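Local coordinates for heme-binding protein HutZ (Vibrio cholerae, PDB 3TGV), which binds heme and degrades it to biliverdin, forming the beta and delta isomers and releasing the iron, at the interface of chains A and B. Sequence-based numbering; all coordinates share one arbitrary frame. Chains: chain A/B, Heme-binding protein HutZ.

Contact 1: the interface of chains A and B. Residues chain A 14, 16, 18, 32, 69; chain B 65, 67, 70, 76, 79.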
loop_
_atom_site.group_PDB
_atom_site.type_symbol
_atom_site.label_atom_id
_atom_site.label_comp_id
_atom_site.label_asym_id
_atom_site.label_seq_id
_atom_site.Cartn_x
_atom_site.Cartn_y
_atom_site.Cartn_z
ATOM N N ARG A 14 -5.503 -13.870 0.075
ATOM C CA ARG A 14 -4.563 -12.788 -0.187
ATOM C C ARG A 14 -3.140 -13.264 0.076
ATOM O O ARG A 14 -2.869 -13.898 1.089
ATOM C CB ARG A 14 -4.901 -11.564 0.660
ATOM C CG ARG A 14 -6.291 -10.995 0.396
ATOM C CD ARG A 14 -6.291 -10.024 -0.773
ATOM N NE ARG A 14 -6.411 -10.696 -2.058
ATOM C CZ ARG A 14 -6.032 -10.175 -3.219
ATOM N NH1 ARG A 14 -5.476 -8.968 -3.271
ATOM N NH2 ARG A 14 -6.189 -10.875 -4.334
ATOM N N THR A 16 -0.314 -11.108 -0.457
ATOM C CA THR A 16 0.590 -9.976 -0.274
ATOM C C THR A 16 0.108 -8.985 0.790
ATOM O O THR A 16 -1.097 -8.773 0.978
ATOM C CB THR A 16 0.792 -9.206 -1.603
ATOM O OG1 THR A 16 1.195 -10.120 -2.637
ATOM C CG2 THR A 16 1.869 -8.166 -1.443
ATOM N N GLN A 18 0.561 -4.925 1.915
ATOM C CA GLN A 18 1.083 -3.598 1.632
ATOM C C GLN A 18 1.610 -3.017 2.934
ATOM O O GLN A 18 0.954 -3.118 3.986
ATOM C CB GLN A 18 0.016 -2.682 1.027
ATOM C CG GLN A 18 -1.002 -3.390 0.141
ATOM C CD GLN A 18 -0.385 -4.156 -0.998
ATOM O OE1 GLN A 18 -0.670 -5.341 -1.204
ATOM N NE2 GLN A 18 0.455 -3.480 -1.768
ATOM N N TYR A 32 5.325 -3.358 -0.947
ATOM C CA TYR A 32 4.552 -4.576 -0.690
ATOM C C TYR A 32 5.499 -5.763 -0.468
ATOM O O TYR A 32 6.684 -5.697 -0.792
ATOM C CB TYR A 32 3.618 -4.886 -1.858
ATOM C CG TYR A 32 4.345 -5.601 -2.969
ATOM C CD1 TYR A 32 5.202 -4.913 -3.816
ATOM C CD2 TYR A 32 4.198 -6.968 -3.150
ATOM C CE1 TYR A 32 5.907 -5.580 -4.827
ATOM C CE2 TYR A 32 4.885 -7.638 -4.153
ATOM C CZ TYR A 32 5.728 -6.940 -4.989
ATOM O OH TYR A 32 6.394 -7.619 -5.984
ATOM N N ASP A 69 -8.073 -6.647 -4.842
ATOM C CA ASP A 69 -7.531 -6.022 -6.045
ATOM C C ASP A 69 -8.441 -4.914 -6.561
ATOM O O ASP A 69 -9.646 -4.967 -6.358
ATOM C CB ASP A 69 -7.352 -7.075 -7.138
ATOM C CG ASP A 69 -6.175 -7.995 -6.874
ATOM O OD1 ASP A 69 -5.234 -7.565 -6.171
ATOM O OD2 ASP A 69 -6.181 -9.139 -7.380
ATOM N N MET B 65 2.456 4.732 -4.181
ATOM C CA MET B 65 2.703 3.611 -5.084
ATOM C C MET B 65 1.482 3.305 -5.934
ATOM O O MET B 65 0.358 3.219 -5.439
ATOM C CB MET B 65 3.158 2.361 -4.311
ATOM C CG MET B 65 3.477 1.158 -5.200
ATOM S SD MET B 65 4.127 -0.284 -4.300
ATOM C CE MET B 65 2.789 -0.657 -3.178
ATOM N N ILE B 67 0.278 0.244 -8.256
ATOM C CA ILE B 67 0.707 -1.151 -8.379
ATOM C C ILE B 67 -0.316 -2.050 -9.074
ATOM O O ILE B 67 -1.529 -1.908 -8.853
ATOM C CB ILE B 67 1.048 -1.728 -6.982
ATOM C CG1 ILE B 67 1.739 -3.084 -7.100
ATOM C CG2 ILE B 67 -0.209 -1.833 -6.124
ATOM C CD1 ILE B 67 2.312 -3.588 -5.783
ATOM N N GLU B 70 -2.798 -8.228 -7.578
ATOM C CA GLU B 70 -2.223 -9.527 -7.218
ATOM C C GLU B 70 -2.588 -10.635 -8.198
ATOM O O GLU B 70 -1.732 -11.408 -8.630
ATOM C CB GLU B 70 -2.725 -9.959 -5.838
ATOM C CG GLU B 70 -1.717 -9.910 -4.720
ATOM C CD GLU B 70 -2.306 -10.383 -3.394
ATOM O OE1 GLU B 70 -2.688 -11.568 -3.286
ATOM O OE2 GLU B 70 -2.404 -9.566 -2.456
ATOM N N LEU B 76 4.478 -12.687 -8.331
ATOM C CA LEU B 76 4.101 -12.004 -7.096
ATOM C C LEU B 76 5.263 -11.264 -6.443
ATOM O O LEU B 76 5.046 -10.268 -5.759
ATOM C CB LEU B 76 3.509 -12.992 -6.091
ATOM C CG LEU B 76 2.085 -13.470 -6.340
ATOM C CD1 LEU B 76 1.760 -14.642 -5.422
ATOM C CD2 LEU B 76 1.095 -12.334 -6.148
ATOM N N ARG B 79 5.757 -7.430 -8.653
ATOM C CA ARG B 79 4.562 -6.778 -9.150
ATOM C C ARG B 79 4.967 -5.500 -9.869
ATOM O O ARG B 79 5.732 -4.697 -9.340
ATOM C CB ARG B 79 3.551 -6.509 -8.019
ATOM C CG ARG B 79 2.834 -7.775 -7.551
ATOM C CD ARG B 79 2.034 -7.573 -6.274
ATOM N NE ARG B 79 0.839 -6.764 -6.473
ATOM C CZ ARG B 79 0.042 -6.368 -5.488
ATOM N NH1 ARG B 79 0.302 -6.715 -4.234
ATOM N NH2 ARG B 79 -1.016 -5.626 -5.751
#

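Contact 2: the interface of chains A and B. Residues chain A 20-22, 26, 28, 61; chain B 20-22, 26, 28, 61.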
loop_
_atom_site.group_PDB
_atom_site.type_symbol
_atom_site.label_atom_id
_atom_site.label_comp_id
_atom_site.label_asym_id
_atom_site.label_seq_id
_atom_site.Cartn_x
_atom_site.Cartn_y
_atom_site.Cartn_z
ATOM N N ALA A 20 3.612 0.234 5.127
ATOM C CA ALA A 20 4.143 1.571 5.323
ATOM C C ALA A 20 5.241 1.507 6.382
ATOM O O ALA A 20 4.979 1.157 7.532
ATOM C CB ALA A 20 3.046 2.542 5.734
ATOM N N THR A 21 6.470 1.840 5.989
ATOM C CA THR A 21 7.592 1.814 6.912
ATOM C C THR A 21 8.164 3.221 7.044
ATOM O O THR A 21 7.741 4.138 6.338
ATOM C CB THR A 21 8.692 0.840 6.439
ATOM O OG1 THR A 21 9.141 1.231 5.137
ATOM C CG2 THR A 21 8.141 -0.577 6.356
ATOM N N VAL A 22 9.117 3.395 7.953
ATOM C CA VAL A 22 9.721 4.708 8.168
ATOM C C VAL A 22 11.212 4.567 8.412
ATOM O O VAL A 22 11.652 3.601 9.040
ATOM C CB VAL A 22 9.091 5.446 9.362
ATOM C CG1 VAL A 22 7.799 6.131 8.952
ATOM C CG2 VAL A 22 8.855 4.473 10.515
ATOM N N GLY A 26 11.902 9.181 10.303
ATOM C CA GLY A 26 10.466 9.108 10.075
ATOM C C GLY A 26 9.973 9.547 8.703
ATOM O O GLY A 26 8.841 9.996 8.574
ATOM N N PRO A 28 8.351 8.391 5.435
ATOM C CA PRO A 28 7.503 7.242 5.080
ATOM C C PRO A 28 7.934 6.534 3.792
ATOM O O PRO A 28 8.429 7.152 2.858
ATOM C CB PRO A 28 6.142 7.888 4.813
ATOM C CG PRO A 28 6.502 9.257 4.310
ATOM C CD PRO A 28 7.681 9.671 5.150
ATOM N N GLN A 61 8.744 -0.116 13.294
ATOM C CA GLN A 61 7.293 0.013 13.276
ATOM C C GLN A 61 6.798 0.006 11.845
ATOM O O GLN A 61 7.438 0.566 10.956
ATOM C CB GLN A 61 6.838 1.267 14.000
ATOM C CG GLN A 61 7.407 2.530 13.459
ATOM C CD GLN A 61 7.189 3.684 14.405
ATOM O OE1 GLN A 61 6.128 3.805 15.018
ATOM N NE2 GLN A 61 8.191 4.538 14.535
ATOM N N ALA B 20 1.710 5.729 2.038
ATOM C CA ALA B 20 2.339 5.624 3.338
ATOM C C ALA B 20 2.467 7.031 3.870
ATOM O O ALA B 20 3.151 7.868 3.267
ATOM C CB ALA B 20 3.708 4.954 3.236
ATOM N N THR B 21 1.776 7.284 4.981
ATOM C CA THR B 21 1.764 8.583 5.648
ATOM C C THR B 21 2.328 8.438 7.068
ATOM O O THR B 21 2.608 7.318 7.523
ATOM C CB THR B 21 0.341 9.206 5.663
ATOM O OG1 THR B 21 -0.561 8.363 6.396
ATOM C CG2 THR B 21 -0.180 9.332 4.232
ATOM N N VAL B 22 2.527 9.562 7.754
ATOM C CA VAL B 22 3.083 9.565 9.107
ATOM C C VAL B 22 2.378 10.601 9.958
ATOM O O VAL B 22 2.032 11.679 9.467
ATOM C CB VAL B 22 4.601 9.897 9.105
ATOM C CG1 VAL B 22 5.426 8.638 8.915
ATOM C CG2 VAL B 22 4.935 10.946 8.026
ATOM N N GLY B 26 5.852 10.692 13.681
ATOM C CA GLY B 26 6.481 9.858 12.669
ATOM C C GLY B 26 6.095 8.392 12.706
ATOM O O GLY B 26 6.882 7.531 12.326
ATOM N N PRO B 28 4.027 5.394 11.125
ATOM C CA PRO B 28 3.530 5.101 9.782
ATOM C C PRO B 28 2.062 4.683 9.755
ATOM O O PRO B 28 1.562 4.078 10.693
ATOM C CB PRO B 28 4.391 3.915 9.352
ATOM C CG PRO B 28 4.788 3.252 10.606
ATOM C CD PRO B 28 4.956 4.357 11.605
ATOM N N GLN B 61 4.462 14.784 4.269
ATOM C CA GLN B 61 5.237 13.928 3.376
ATOM C C GLN B 61 4.483 12.610 3.151
ATOM O O GLN B 61 3.731 12.154 4.017
ATOM C CB GLN B 61 6.643 13.696 3.940
ATOM C CG GLN B 61 6.645 13.251 5.376
ATOM C CD GLN B 61 8.036 13.230 5.984
ATOM O OE1 GLN B 61 9.024 12.901 5.316
ATOM N NE2 GLN B 61 8.119 13.567 7.267
#

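Contact 3: the interface of chains A and B. Residues chain A 15, 34, 109, 112-113, 116; chain B 75-77.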
loop_
_atom_site.group_PDB
_atom_site.type_symbol
_atom_site.label_atom_id
_atom_site.label_comp_id
_atom_site.label_asym_id
_atom_site.label_seq_id
_atom_site.Cartn_x
_atom_site.Cartn_y
_atom_site.Cartn_z
ATOM N N LYS A 15 -2.232 -12.967 -0.849
ATOM C CA LYS A 15 -0.871 -13.460 -0.754
ATOM C C LYS A 15 0.131 -12.357 -0.416
ATOM O O LYS A 15 1.292 -12.639 -0.123
ATOM C CB LYS A 15 -0.477 -14.143 -2.069
ATOM C CG LYS A 15 -1.464 -15.237 -2.488
ATOM C CD LYS A 15 -0.917 -16.626 -2.192
ATOM C CE LYS A 15 -2.032 -17.639 -1.981
ATOM N NZ LYS A 15 -2.981 -17.692 -3.126
ATOM N N PRO A 34 5.044 -10.334 -0.455
ATOM C CA PRO A 34 4.323 -11.587 -0.205
ATOM C C PRO A 34 4.553 -11.979 1.259
ATOM O O PRO A 34 5.574 -11.595 1.836
ATOM C CB PRO A 34 5.003 -12.581 -1.161
ATOM C CG PRO A 34 5.514 -11.720 -2.285
ATOM C CD PRO A 34 5.901 -10.398 -1.654
ATOM N N PHE A 109 4.471 -20.268 -1.828
ATOM C CA PHE A 109 4.960 -19.553 -3.006
ATOM C C PHE A 109 5.839 -20.380 -3.942
ATOM O O PHE A 109 6.137 -19.948 -5.054
ATOM C CB PHE A 109 5.697 -18.278 -2.594
ATOM C CG PHE A 109 4.856 -17.339 -1.790
ATOM C CD1 PHE A 109 3.804 -16.660 -2.376
ATOM C CD2 PHE A 109 5.102 -17.149 -0.447
ATOM C CE1 PHE A 109 3.017 -15.793 -1.635
ATOM C CE2 PHE A 109 4.324 -16.290 0.292
ATOM C CZ PHE A 109 3.281 -15.611 -0.301
ATOM N N ILE A 112 10.523 -20.477 -6.049
ATOM C CA ILE A 112 11.128 -19.152 -5.986
ATOM C C ILE A 112 11.815 -18.918 -4.634
ATOM O O ILE A 112 12.872 -18.292 -4.556
ATOM C CB ILE A 112 10.065 -18.067 -6.282
ATOM C CG1 ILE A 112 10.708 -16.794 -6.831
ATOM C CG2 ILE A 112 9.210 -17.791 -5.049
ATOM C CD1 ILE A 112 11.596 -16.095 -5.848
ATOM N N ILE A 113 11.223 -19.460 -3.576
ATOM C CA ILE A 113 11.725 -19.279 -2.217
ATOM C C ILE A 113 13.085 -19.954 -2.014
ATOM O O ILE A 113 13.824 -19.616 -1.089
ATOM C CB ILE A 113 10.713 -19.813 -1.179
ATOM C CG1 ILE A 113 9.380 -19.068 -1.299
ATOM C CG2 ILE A 113 11.253 -19.684 0.231
ATOM C CD1 ILE A 113 9.472 -17.587 -0.987
ATOM N N LEU A 116 15.640 -17.188 -3.257
ATOM C CA LEU A 116 15.566 -16.030 -2.379
ATOM C C LEU A 116 16.145 -16.308 -0.996
ATOM O O LEU A 116 16.880 -15.490 -0.443
ATOM C CB LEU A 116 14.120 -15.538 -2.264
ATOM C CG LEU A 116 13.523 -15.053 -3.583
ATOM C CD1 LEU A 116 12.199 -14.351 -3.336
ATOM C CD2 LEU A 116 14.499 -14.122 -4.279
ATOM N N GLN B 75 4.462 -12.452 -11.786
ATOM C CA GLN B 75 5.253 -12.855 -10.629
ATOM C C GLN B 75 4.915 -12.022 -9.397
ATOM O O GLN B 75 5.076 -10.805 -9.411
ATOM C CB GLN B 75 6.746 -12.746 -10.936
ATOM C CG GLN B 75 7.654 -12.803 -9.709
ATOM C CD GLN B 75 7.296 -13.918 -8.724
ATOM O OE1 GLN B 75 6.270 -14.580 -8.856
ATOM N NE2 GLN B 75 8.144 -14.114 -7.725
ATOM N N LEU B 76 4.478 -12.687 -8.331
ATOM C CA LEU B 76 4.101 -12.004 -7.096
ATOM C C LEU B 76 5.263 -11.264 -6.443
ATOM O O LEU B 76 5.046 -10.268 -5.759
ATOM C CB LEU B 76 3.509 -12.992 -6.091
ATOM C CG LEU B 76 2.085 -13.470 -6.340
ATOM C CD1 LEU B 76 1.760 -14.642 -5.422
ATOM C CD2 LEU B 76 1.095 -12.334 -6.148
ATOM N N PHE B 77 6.489 -11.756 -6.643
ATOM C CA PHE B 77 7.664 -11.111 -6.067
ATOM C C PHE B 77 8.214 -10.009 -6.963
ATOM O O PHE B 77 9.270 -9.442 -6.680
ATOM C CB PHE B 77 8.760 -12.132 -5.750
ATOM C CG PHE B 77 8.428 -13.011 -4.590
ATOM C CD1 PHE B 77 7.507 -14.032 -4.728
ATOM C CD2 PHE B 77 9.017 -12.807 -3.355
ATOM C CE1 PHE B 77 7.180 -14.832 -3.661
ATOM C CE2 PHE B 77 8.697 -13.617 -2.280
ATOM C CZ PHE B 77 7.780 -14.621 -2.434
#

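Contact 1: the interface of chains A and B
A:Tyr32 lays one ring face against the aliphatic stem of B:Arg79, whose CD sits 4.0 Å from the centroid of the A:Tyr32 ring. In this member of the HugZ/HutZ heme oxygenase family the CH-pi contact lies where strands 16-22 and 28-38 of one chain appear to be tied to the 70-79 segment of the other. A chi1 of 82° brings the ring there, with CG between the backbone N and the carbonyl carbon. B:Ile67 CD1 touches A:Tyr32 at CD1 and also covers the centre of one face of the B:Arg79 guanidinium; B:Glu70 CG lies toward the rim of the opposite face. At the guanidinium's edge, in plane, the A:Thr16 methyl CG2 is 3.5 Å from B:Arg79 NH1. Tyrosine suits this place because its ring packs while its hydroxyl reaches backbone: B:Arg79 N gives a nearly straight bond (174° at H, 2.8 Å) to A:Tyr32 OH, which donates to B:Leu76 O from above the carbonyl plane. B:Arg79 NH1 bonds weakly to A:Gln18 OE1. At the polar rim the A:Arg14 guanidinium stacks on the B:Glu70 carboxylate, planes 14° apart, and its NH1 forms a salt bridge to B:Glu70 OE2 at 3.2 Å. A:Asp69 OD1 accepts from A:Arg14 NH1 and B:Glu70 N (2.9 Å), the donors coming from opposite faces of its carboxylate.

Contact 2: the interface of chains A and B
Tip to tip, A:Val22 and B:Val22 meet through their CG1 methyls, 3.5 Å apart and closer than methyl groups usually rest. They come from the ends of the two copies of strand 16-22, where this two-fold patch pairs like with like. A chi1 of -82° sets A:Val22 CG1 anti to its own carbonyl carbon and directs that methyl at its twin. Beside this pair A:Gly26 turns its carbonyl O toward B:Val22 CG1 at 3.7 Å, a contact without a hydrogen bond. Further along the strands the CB methyls of A:Ala20 and B:Ala20 come within 3.5 Å of each other; the small side chain lets the strands approach closely there before they diverge toward valine. A:Pro28 CB lies 3.4 Å from the carbonyl O of B:Ala20, and B:Pro28 does the same to A:Ala20. The rigid proline ring offers a hydrocarbon surface without needing a polar partner. Each proline buries over 50 Å², each flanking glutamine only 10 to 12 Å². A:Gln61 lays both CG and its flat amide end against B:Pro28 CD, and its NE2 stays 3.9 Å from B:Gly26 O, unbonded. In the deposited dimer the patch joins the chains through side-chain packing, and it may fix how they sit about the two-fold axis.

Contact 3: the interface of chains A and B
With chi1 -71° and chi2 75°, B:Phe77 sets CG anti to its own carbonyl carbon and points its ring from the 3-10 helix 76-78 into chain A; A:Phe109, with chi1 -58° and the same sense of rotation, brings its ring to meet it. The two rings stand nearly perpendicular, with centroids 5.4 Å apart, and the CE1-CZ edge of B:Phe77 points at one face of A:Phe109, toward the rim. A:Pro34 covers one face of B:Phe77, its CG lying 3.6 Å from the B:Phe77 ring centroid in a CH-pi contact; the compact pyrrolidine ring presents C-H groups to the aromatic face. Helix 112-116 completes a sandwich: A:Leu116 CD1 and the branch methyl A:Ile112 CG2 lie on the opposite face, both offset toward its rim. CD1 of A:Leu116 comes to 3.5 Å from B:Phe77 CD2, and A:Ile112 CG2 touches B:Phe77 CE1. Beyond the CZ edge, A:Ile113 reaches CZ of B:Phe77 with its CD1 tip at 3.7 Å. A:Ile112 CG1 meets the amide NE2 of B:Gln75 at 3.8 Å, a van der Waals contact at the margin. On the other flank B:Leu76 extends CD1 to A:Lys15 CB at 4.1 Å, using the aliphatic part of the lysine. Phenylalanine fits this apolar pocket because it fills it without bringing in a polar group, and its insertion likely anchors the 75-77 segment of one subunit on the other.

Contact 1 lies about 18 Å from contact 2 and about 11 Å from contact 3, measured between the centres of their C-alpha atoms, while contacts 2 and 3 are about 25 Å apart. Contacts 1 and 3 share B:Leu76, whose carbonyl accepts a hydrogen bond in contact 1 and whose side chain packs in contact 3; the surrounding 70-79 segment of chain B serves both. Strand 16-22 links contacts 1 and 2. Two-fold symmetry repeats contacts 1 and 3 with the chains exchanged, whereas contact 2 includes both halves. Strand 28-38 of chain A spans all three through A:Pro28, A:Tyr32 and A:Pro34, carrying the interface from the axis outward to the partner's 75-79 segment.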